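Local coordinates for protein glutathione S-transferase (PDB 4PTS) that probably acts as a glutathione transferase of the omega-like kind, with a predicted cysteine nucleophile, at residues P82-L93 with Q283-V291. Residues are numbered along the deposited sequence; the frame is centred on the assembly and turned at random.
Sequences PTHDKNSWTFDL and QIKQHYYIV
Pro-82 lies against one side of helix 281-291, where the loop that follows strand 76-80 of the thioredoxin-like half of this glutathione transferase meets the helical C-terminal domain. Its ring sits over the first turn of 283-291, with CB 3.8 Å from His-287 CB and CG near the CB of Gln-286, the two side chains running side by side. Across the domain boundary, His-287 ND1 donates to Pro-82 O over 2.8 Å. The donor lies in the carbonyl plane, but the bond is bent at the hydrogen (146°), and the oxygen stands a little off the imidazole plane. CG of His-287 is anti to the backbone N (chi1 165°), which swings the ring off the helix toward this carbonyl. The same oxygen also touches Val-291 CG2, one turn further on. Thr-83 adds a small apolar contact, CG2 to Ile-290 CG2 at 3.8 Å. Next along the loop, the His-84 ring carries Val-291 CG2 over one face and meets His-287 obliquely, planes at 35°. NE2 of His-84 lies 3.5 Å above the middle of the Trp-89 ring, closing an aromatic cluster whose Trp-89, predicted to bind glutathione, lies beside the predicted nucleophile Cys-56. Within the cluster, Trp-89 CH2 rests over the rim of one His-287 face, 3.8 Å from His-287 CE1. With an alanine at His-287, the Pro-82 carbonyl would probably lose its donor across the boundary and Trp-89 the ring beside it. At the far end of the loop Leu-93 reaches the extended side chain of Gln-283, its CD1 3.8 Å from Gln-283 CD.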
ATOM      1  N   PRO B  82      20.643   2.267  -7.018  1.00 32.23           N
ATOM      2  CA  PRO B  82      19.219   2.097  -7.280  1.00 31.13           C
ATOM      3  C   PRO B  82      18.648   3.061  -8.303  1.00 30.52           C
ATOM      4  O   PRO B  82      17.649   2.746  -8.918  1.00 31.45           O
ATOM      5  CB  PRO B  82      18.580   2.351  -5.917  1.00 31.78           C
ATOM      6  CG  PRO B  82      19.530   3.271  -5.218  1.00 32.79           C
ATOM      7  CD  PRO B  82      20.899   2.922  -5.718  1.00 32.39           C
ATOM      8  N   THR B  83      19.263   4.217  -8.496  1.00 31.20           N
ATOM      9  CA  THR B  83      18.688   5.227  -9.376  1.00 32.69           C
ATOM     10  C   THR B  83      19.525   5.436 -10.615  1.00 34.15           C
ATOM     11  O   THR B  83      20.737   5.221 -10.610  1.00 40.36           O
ATOM     12  CB  THR B  83      18.604   6.589  -8.689  1.00 33.05           C
ATOM     13  OG1 THR B  83      19.857   6.870  -8.059  1.00 33.91           O
ATOM     14  CG2 THR B  83      17.518   6.581  -7.645  1.00 33.25           C
ATOM     15  N   HIS B  84      18.880   5.894 -11.670  1.00 31.87           N
ATOM     16  CA  HIS B  84      19.561   6.126 -12.913  1.00 31.36           C
ATOM     17  C   HIS B  84      18.625   6.770 -13.913  1.00 33.30           C
ATOM     18  O   HIS B  84      17.423   6.758 -13.714  1.00 33.63           O
ATOM     19  CB  HIS B  84      20.120   4.803 -13.473  1.00 30.91           C
ATOM     20  CG  HIS B  84      19.167   3.635 -13.429  1.00 29.26           C
ATOM     21  ND1 HIS B  84      18.199   3.416 -14.388  1.00 28.07           N
ATOM     22  CD2 HIS B  84      19.089   2.582 -12.581  1.00 28.54           C
ATOM     23  CE1 HIS B  84      17.547   2.301 -14.114  1.00 27.56           C
ATOM     24  NE2 HIS B  84      18.069   1.774 -13.022  1.00 27.44           N
ATOM     25  N   ASP B  85      19.167   7.309 -15.003  1.00 35.80           N
ATOM     26  CA  ASP B  85      18.323   7.905 -16.055  1.00 37.01           C
ATOM     27  C   ASP B  85      17.925   6.848 -17.114  1.00 34.68           C
ATOM     28  O   ASP B  85      17.953   5.641 -16.852  1.00 29.87           O
ATOM     29  CB  ASP B  85      18.982   9.173 -16.652  1.00 41.77           C
ATOM     30  CG  ASP B  85      20.229   8.872 -17.530  1.00 48.47           C
ATOM     31  OD1 ASP B  85      20.367   7.737 -18.064  1.00 52.67           O
ATOM     32  OD2 ASP B  85      21.073   9.796 -17.703  1.00 50.97           O
ATOM     33  N   LYS B  86      17.566   7.329 -18.303  1.00 35.84           N
ATOM     34  CA  LYS B  86      17.188   6.489 -19.453  1.00 35.49           C
ATOM     35  C   LYS B  86      18.249   5.483 -19.893  1.00 36.79           C
ATOM     36  O   LYS B  86      17.913   4.561 -20.642  1.00 41.01           O
ATOM     37  CB  LYS B  86      16.824   7.361 -20.672  1.00 33.07           C
ATOM     38  N   ASN B  87      19.509   5.647 -19.465  1.00 35.51           N
ATOM     39  CA  ASN B  87      20.596   4.719 -19.870  1.00 34.60           C
ATOM     40  C   ASN B  87      20.918   3.652 -18.860  1.00 31.12           C
ATOM     41  O   ASN B  87      21.977   3.033 -18.910  1.00 30.50           O
ATOM     42  CB  ASN B  87      21.869   5.479 -20.228  1.00 35.09           C
ATOM     43  CG  ASN B  87      21.642   6.456 -21.347  1.00 35.08           C
ATOM     44  OD1 ASN B  87      21.899   7.638 -21.196  1.00 36.51           O
ATOM     45  ND2 ASN B  87      21.105   5.977 -22.464  1.00 35.84           N
ATOM     46  N   SER B  88      19.966   3.417 -17.978  1.00 29.91           N
ATOM     47  CA  SER B  88      20.018   2.303 -17.084  1.00 29.30           C
ATOM     48  C   SER B  88      21.180   2.391 -16.106  1.00 28.91           C
ATOM     49  O   SER B  88      21.677   3.476 -15.832  1.00 28.50           O
ATOM     50  CB  SER B  88      20.097   1.034 -17.911  1.00 28.73           C
ATOM     51  OG  SER B  88      19.700  -0.061 -17.122  1.00 29.05           O
ATOM     52  N   TRP B  89      21.640   1.243 -15.620  1.00 28.41           N
ATOM     53  CA  TRP B  89      22.379   1.191 -14.368  1.00 27.97           C
ATOM     54  C   TRP B  89      23.724   1.894 -14.399  1.00 27.75           C
ATOM     55  O   TRP B  89      24.457   1.806 -15.375  1.00 28.81           O
ATOM     56  CB  TRP B  89      22.562  -0.251 -13.963  1.00 27.41           C
ATOM     57  CG  TRP B  89      21.270  -0.977 -13.856  1.00 26.53           C
ATOM     58  CD1 TRP B  89      20.666  -1.725 -14.816  1.00 26.88           C
ATOM     59  CD2 TRP B  89      20.426  -1.025 -12.725  1.00 26.15           C
ATOM     60  NE1 TRP B  89      19.484  -2.239 -14.356  1.00 25.22           N
ATOM     61  CE2 TRP B  89      19.308  -1.828 -13.067  1.00 25.66           C
ATOM     62  CE3 TRP B  89      20.497  -0.470 -11.447  1.00 26.40           C
ATOM     63  CZ2 TRP B  89      18.273  -2.097 -12.174  1.00 25.71           C
ATOM     64  CZ3 TRP B  89      19.468  -0.743 -10.552  1.00 26.98           C
ATOM     65  CH2 TRP B  89      18.365  -1.548 -10.924  1.00 26.37           C
ATOM     66  N   THR B  90      24.009   2.604 -13.317  1.00 28.23           N
ATOM     67  CA  THR B  90      25.248   3.337 -13.144  1.00 28.59           C
ATOM     68  C   THR B  90      25.864   2.896 -11.824  1.00 31.14           C
ATOM     69  O   THR B  90      25.198   2.238 -10.994  1.00 30.92           O
ATOM     70  CB  THR B  90      25.023   4.860 -13.090  1.00 27.26           C
ATOM     71  OG1 THR B  90      24.077   5.175 -12.063  1.00 27.37           O
ATOM     72  CG2 THR B  90      24.497   5.375 -14.404  1.00 27.28           C
ATOM     73  N   PHE B  91      27.129   3.276 -11.649  1.00 33.03           N
ATOM     74  CA  PHE B  91      27.953   2.852 -10.521  1.00 34.71           C
ATOM     75  C   PHE B  91      28.191   4.044  -9.622  1.00 38.35           C
ATOM     76  O   PHE B  91      29.317   4.437  -9.330  1.00 35.72           O
ATOM     77  CB  PHE B  91      29.267   2.306 -11.041  1.00 32.92           C
ATOM     78  CG  PHE B  91      29.122   1.012 -11.752  1.00 31.20           C
ATOM     79  CD1 PHE B  91      28.890  -0.153 -11.033  1.00 30.67           C
ATOM     80  CD2 PHE B  91      29.214   0.953 -13.136  1.00 30.40           C
ATOM     81  CE1 PHE B  91      28.759  -1.359 -11.682  1.00 30.98           C
ATOM     82  CE2 PHE B  91      29.088  -0.248 -13.799  1.00 30.02           C
ATOM     83  CZ  PHE B  91      28.859  -1.407 -13.074  1.00 31.70           C
ATOM     84  N   ASP B  92      27.082   4.604  -9.188  1.00 43.83           N
ATOM     85  CA  ASP B  92      27.083   5.863  -8.515  1.00 49.01           C
ATOM     86  C   ASP B  92      27.222   5.704  -6.996  1.00 48.64           C
ATOM     87  O   ASP B  92      27.321   6.697  -6.297  1.00 51.85           O
ATOM     88  CB  ASP B  92      25.790   6.619  -8.898  1.00 53.60           C
ATOM     89  CG  ASP B  92      24.498   5.813  -8.556  1.00 61.73           C
ATOM     90  OD1 ASP B  92      23.976   5.849  -7.406  1.00 65.10           O
ATOM     91  OD2 ASP B  92      23.994   5.120  -9.462  1.00 69.44           O
ATOM     92  N   LEU B  93      27.254   4.479  -6.477  1.00 49.15           N
ATOM     93  CA  LEU B  93      27.531   4.269  -5.046  1.00 49.68           C
ATOM     94  C   LEU B  93      29.012   4.137  -4.795  1.00 46.14           C
ATOM     95  O   LEU B  93      29.441   3.934  -3.661  1.00 43.78           O
ATOM     96  CB  LEU B  93      26.850   3.001  -4.523  1.00 52.03           C
ATOM     97  CG  LEU B  93      25.323   3.048  -4.445  1.00 53.77           C
ATOM     98  CD1 LEU B  93      24.802   1.750  -3.820  1.00 54.08           C
ATOM     99  CD2 LEU B  93      24.842   4.287  -3.689  1.00 50.83           C
ATOM    100  N   GLN B 283      17.617   0.582  -0.675  1.00 17.54           N
ATOM    101  CA  GLN B 283      17.862   0.652  -2.117  1.00 17.74           C
ATOM    102  C   GLN B 283      16.744   0.044  -2.958  1.00 16.99           C
ATOM    103  O   GLN B 283      16.527   0.441  -4.096  1.00 16.14           O
ATOM    104  CB  GLN B 283      19.163  -0.040  -2.474  1.00 18.56           C
ATOM    105  CG  GLN B 283      20.390   0.710  -2.025  1.00 19.49           C
ATOM    106  CD  GLN B 283      21.688   0.050  -2.465  1.00 21.37           C
ATOM    107  OE1 GLN B 283      22.656   0.088  -1.734  1.00 23.90           O
ATOM    108  NE2 GLN B 283      21.724  -0.529  -3.676  1.00 21.88           N
ATOM    109  N   ILE B 284      16.033  -0.912  -2.394  1.00 16.62           N
ATOM    110  CA  ILE B 284      14.879  -1.462  -3.065  1.00 17.34           C
ATOM    111  C   ILE B 284      13.802  -0.406  -3.257  1.00 17.62           C
ATOM    112  O   ILE B 284      13.331  -0.149  -4.365  1.00 16.57           O
ATOM    113  CB  ILE B 284      14.297  -2.618  -2.248  1.00 18.15           C
ATOM    114  CG1 ILE B 284      15.179  -3.850  -2.442  1.00 18.85           C
ATOM    115  CG2 ILE B 284      12.880  -2.945  -2.695  1.00 18.17           C
ATOM    116  CD1 ILE B 284      15.003  -4.905  -1.381  1.00 18.92           C
ATOM    117  N   LYS B 285      13.418   0.212  -2.151  1.00 18.63           N
ATOM    118  CA  LYS B 285      12.405   1.248  -2.194  1.00 19.24           C
ATOM    119  C   LYS B 285      12.849   2.394  -3.075  1.00 19.66           C
ATOM    120  O   LYS B 285      12.123   2.802  -3.981  1.00 19.98           O
ATOM    121  CB  LYS B 285      12.079   1.732  -0.786  1.00 18.64           C
ATOM    122  CG  LYS B 285      11.257   0.720  -0.021  1.00 19.09           C
ATOM    123  CD  LYS B 285      11.444   0.869   1.471  1.00 20.07           C
ATOM    124  CE  LYS B 285      10.929   2.214   1.943  1.00 21.05           C
ATOM    125  NZ  LYS B 285      11.156   2.420   3.390  1.00 21.54           N
ATOM    126  N   GLN B 286      14.047   2.905  -2.818  1.00 20.11           N
ATOM    127  CA  GLN B 286      14.562   4.010  -3.607  1.00 20.76           C
ATOM    128  C   GLN B 286      14.428   3.751  -5.091  1.00 19.16           C
ATOM    129  O   GLN B 286      14.116   4.651  -5.844  1.00 18.65           O
ATOM    130  CB  GLN B 286      16.031   4.261  -3.298  1.00 22.96           C
ATOM    131  CG  GLN B 286      16.270   5.070  -2.036  1.00 24.08           C
ATOM    132  CD  GLN B 286      17.737   5.129  -1.649  1.00 24.98           C
ATOM    133  OE1 GLN B 286      18.559   4.333  -2.101  1.00 28.25           O
ATOM    134  NE2 GLN B 286      18.068   6.066  -0.796  1.00 26.11           N
ATOM    135  N   HIS B 287      14.663   2.520  -5.510  1.00 18.04           N
ATOM    136  CA  HIS B 287      14.696   2.226  -6.934  1.00 17.47           C
ATOM    137  C   HIS B 287      13.322   2.264  -7.555  1.00 17.29           C
ATOM    138  O   HIS B 287      13.089   2.896  -8.571  1.00 17.25           O
ATOM    139  CB  HIS B 287      15.306   0.866  -7.201  1.00 16.59           C
ATOM    140  CG  HIS B 287      15.043   0.390  -8.572  1.00 16.32           C
ATOM    141  ND1 HIS B 287      15.520   1.052  -9.678  1.00 16.63           N
ATOM    142  CD2 HIS B 287      14.306  -0.641  -9.035  1.00 16.71           C
ATOM    143  CE1 HIS B 287      15.120   0.430 -10.773  1.00 16.71           C
ATOM    144  NE2 HIS B 287      14.387  -0.608 -10.407  1.00 17.06           N
ATOM    145  N   TYR B 288      12.407   1.563  -6.943  1.00 17.10           N
ATOM    146  CA  TYR B 288      11.091   1.507  -7.492  1.00 17.23           C
ATOM    147  C   TYR B 288      10.411   2.864  -7.449  1.00 17.13           C
ATOM    148  O   TYR B 288       9.855   3.318  -8.441  1.00 17.01           O
ATOM    149  CB  TYR B 288      10.274   0.470  -6.739  1.00 17.46           C
ATOM    150  CG  TYR B 288      10.629  -0.927  -7.142  1.00 17.47           C
ATOM    151  CD1 TYR B 288      11.612  -1.621  -6.491  1.00 17.58           C
ATOM    152  CD2 TYR B 288       9.977  -1.543  -8.193  1.00 18.18           C
ATOM    153  CE1 TYR B 288      11.938  -2.906  -6.859  1.00 18.15           C
ATOM    154  CE2 TYR B 288      10.291  -2.832  -8.577  1.00 18.47           C
ATOM    155  CZ  TYR B 288      11.270  -3.513  -7.898  1.00 18.50           C
ATOM    156  OH  TYR B 288      11.603  -4.792  -8.267  1.00 18.86           O
ATOM    157  N   TYR B 289      10.445   3.507  -6.292  1.00 17.42           N
ATOM    158  CA  TYR B 289       9.649   4.711  -6.076  1.00 17.19           C
ATOM    159  C   TYR B 289      10.257   5.905  -6.795  1.00 17.06           C
ATOM    160  O   TYR B 289       9.547   6.799  -7.213  1.00 18.11           O
ATOM    161  CB  TYR B 289       9.463   4.995  -4.573  1.00 17.10           C
ATOM    162  CG  TYR B 289       8.434   4.100  -3.908  1.00 16.99           C
ATOM    163  CD1 TYR B 289       7.084   4.364  -4.005  1.00 16.60           C
ATOM    164  CD2 TYR B 289       8.821   2.984  -3.190  1.00 16.87           C
ATOM    165  CE1 TYR B 289       6.147   3.532  -3.409  1.00 16.77           C
ATOM    166  CE2 TYR B 289       7.891   2.153  -2.587  1.00 16.85           C
ATOM    167  CZ  TYR B 289       6.544   2.420  -2.692  1.00 16.64           C
ATOM    168  OH  TYR B 289       5.609   1.565  -2.075  1.00 16.56           O
ATOM    169  N   ILE B 290      11.566   5.934  -6.956  1.00 16.67           N
ATOM    170  CA  ILE B 290      12.163   7.059  -7.651  1.00 16.54           C
ATOM    171  C   ILE B 290      12.269   6.806  -9.157  1.00 17.15           C
ATOM    172  O   ILE B 290      12.003   7.703  -9.935  1.00 18.11           O
ATOM    173  CB  ILE B 290      13.523   7.442  -7.053  1.00 15.79           C
ATOM    174  CG1 ILE B 290      13.331   8.009  -5.641  1.00 15.40           C
ATOM    175  CG2 ILE B 290      14.215   8.457  -7.923  1.00 15.38           C
ATOM    176  CD1 ILE B 290      14.577   7.977  -4.788  1.00 15.14           C
ATOM    177  N   VAL B 291      12.644   5.613  -9.587  1.00 16.94           N
ATOM    178  CA  VAL B 291      12.863   5.446 -11.016  1.00 17.28           C
ATOM    179  C   VAL B 291      11.552   5.444 -11.788  1.00 17.64           C
ATOM    180  O   VAL B 291      11.485   6.011 -12.866  1.00 17.60           O
ATOM    181  CB  VAL B 291      13.716   4.193 -11.344  1.00 17.81           C
ATOM    182  CG1 VAL B 291      13.728   3.892 -12.841  1.00 18.08           C
ATOM    183  CG2 VAL B 291      15.151   4.388 -10.855  1.00 17.52           C
TER